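PDB 6M4C: C. albicans actin interacting protein Aip5 from Candida albicans SC5314, which interacts with actin and, as part of the polarisome, probably promotes the actin filament nucleation that supports filamentous growth. Local coordinates for residues A32-L35 against Q36-I40. Sequence-based numbering, arbitrary orientation.
Sequences AAIL and QGNGI
Leu-35 and Ile-40 meet where a Schellman motif ends helix 22-36, on the way to strand 43-46 of a thioredoxin-like fold. Ile-40 N donates to Leu-35 O (2.8 Å), and Gly-39 N to Gln-36 O (3.2 Å), within the type I turn from Gln-36 to Gly-39. Gly-39, the C-prime residue, has a positive phi of 77°, a conformation that glycine adopts readily because it carries no CB. Leu-35 O accepts two N-H groups, from opposite faces of its plane, the one from Ile-40 being shorter and better directed: Asn-38 N, 3.2 Å from Leu-35 O, stands far out of the carbonyl plane, whereas Ile-40 N is only modestly tilted from it.

The tightly packed side is apolar. Leu-35 CD2 approaches Ile-40 CG2 at 4.2 Å, and branched aliphatic chains suit both places, since Leu-35 reaches Ile-14 and Phe-42 whereas Ile-40 packs on Val-12 of the same strand as Ile-14 and on Leu-95 of helix 91-96.

The solvent side is looser. Gln-36 has CG anti to its backbone nitrogen and runs on extended; a polar chain suits this exposed position, where it also packs on Thr-49 of the second subunit. Gly-37 continues the helical pattern by donating its N-H to Ala-33 O.

Asn-38 N has turned to Leu-35 O, and the side-chain amide of the same residue serves Ile-34 O instead. That side chain lies alongside Ile-34's, pointing the same way: ND2 of Asn-38 stands 2.9 Å from Ile-34 O, with an N-H...O angle of 154° and the oxygen 16° out of the amide plane.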
loop_
_atom_site.group_PDB
_atom_site.type_symbol
_atom_site.label_atom_id
_atom_site.label_comp_id
_atom_site.label_asym_id
_atom_site.label_seq_id
_atom_site.Cartn_x
_atom_site.Cartn_y
_atom_site.Cartn_z
ATOM N N ALA A 32 2.932 0.699 11.541
ATOM C CA ALA A 32 2.233 1.867 11.032
ATOM C C ALA A 32 1.910 2.802 12.193
ATOM O O ALA A 32 1.989 4.022 12.054
ATOM C CB ALA A 32 0.991 1.457 10.296
ATOM N N ALA A 33 1.554 2.208 13.339
ATOM C CA ALA A 33 1.198 2.967 14.529
ATOM C C ALA A 33 2.385 3.832 14.955
ATOM O O ALA A 33 2.236 5.019 15.240
ATOM C CB ALA A 33 0.784 2.008 15.612
ATOM N N ILE A 34 3.582 3.234 14.962
ATOM C CA ILE A 34 4.770 3.999 15.280
ATOM C C ILE A 34 4.948 5.122 14.262
ATOM O O ILE A 34 5.376 6.212 14.622
ATOM C CB ILE A 34 6.017 3.105 15.277
ATOM C CG1 ILE A 34 6.007 2.070 16.400
ATOM C CG2 ILE A 34 7.258 3.987 15.308
ATOM C CD1 ILE A 34 7.273 1.251 16.483
ATOM N N LEU A 35 4.722 4.826 12.977
ATOM C CA LEU A 35 5.057 5.819 11.973
ATOM C C LEU A 35 4.101 6.995 12.115
ATOM O O LEU A 35 4.511 8.158 12.001
ATOM C CB LEU A 35 5.052 5.212 10.565
ATOM C CG LEU A 35 6.281 4.373 10.185
ATOM C CD1 LEU A 35 6.348 4.161 8.683
ATOM C CD2 LEU A 35 7.591 5.008 10.653
ATOM N N GLN A 36 2.844 6.645 12.418
ATOM C CA GLN A 36 1.741 7.588 12.423
ATOM C C GLN A 36 1.847 8.395 13.708
ATOM O O GLN A 36 1.757 9.614 13.672
ATOM C CB GLN A 36 0.410 6.864 12.236
ATOM C CG GLN A 36 -0.795 7.786 12.209
ATOM C CD GLN A 36 -2.079 7.000 12.323
ATOM O OE1 GLN A 36 -2.111 5.787 12.124
ATOM N NE2 GLN A 36 -3.157 7.690 12.664
ATOM N N GLY A 37 2.155 7.697 14.806
ATOM C CA GLY A 37 2.570 8.300 16.066
ATOM C C GLY A 37 3.695 9.346 15.997
ATOM O O GLY A 37 3.862 10.130 16.929
ATOM N N ASN A 38 4.461 9.380 14.905
ATOM C CA ASN A 38 5.672 10.172 14.860
ATOM C C ASN A 38 5.579 11.169 13.721
ATOM O O ASN A 38 6.598 11.736 13.311
ATOM C CB ASN A 38 6.910 9.319 14.593
ATOM C CG ASN A 38 7.579 8.810 15.852
ATOM O OD1 ASN A 38 8.565 9.388 16.331
ATOM N ND2 ASN A 38 7.059 7.711 16.376
ATOM N N GLY A 39 4.358 11.337 13.206
ATOM C CA GLY A 39 4.128 12.325 12.165
ATOM C C GLY A 39 4.601 11.893 10.775
ATOM O O GLY A 39 4.695 12.727 9.867
ATOM N N ILE A 40 4.860 10.588 10.582
ATOM C CA ILE A 40 5.567 10.186 9.374
ATOM C C ILE A 40 4.537 9.578 8.434
ATOM O O ILE A 40 3.915 8.586 8.789
ATOM C CB ILE A 40 6.778 9.258 9.692
ATOM C CG1 ILE A 40 7.878 9.988 10.467
ATOM C CG2 ILE A 40 7.382 8.614 8.445
ATOM C CD1 ILE A 40 8.828 9.034 11.129
#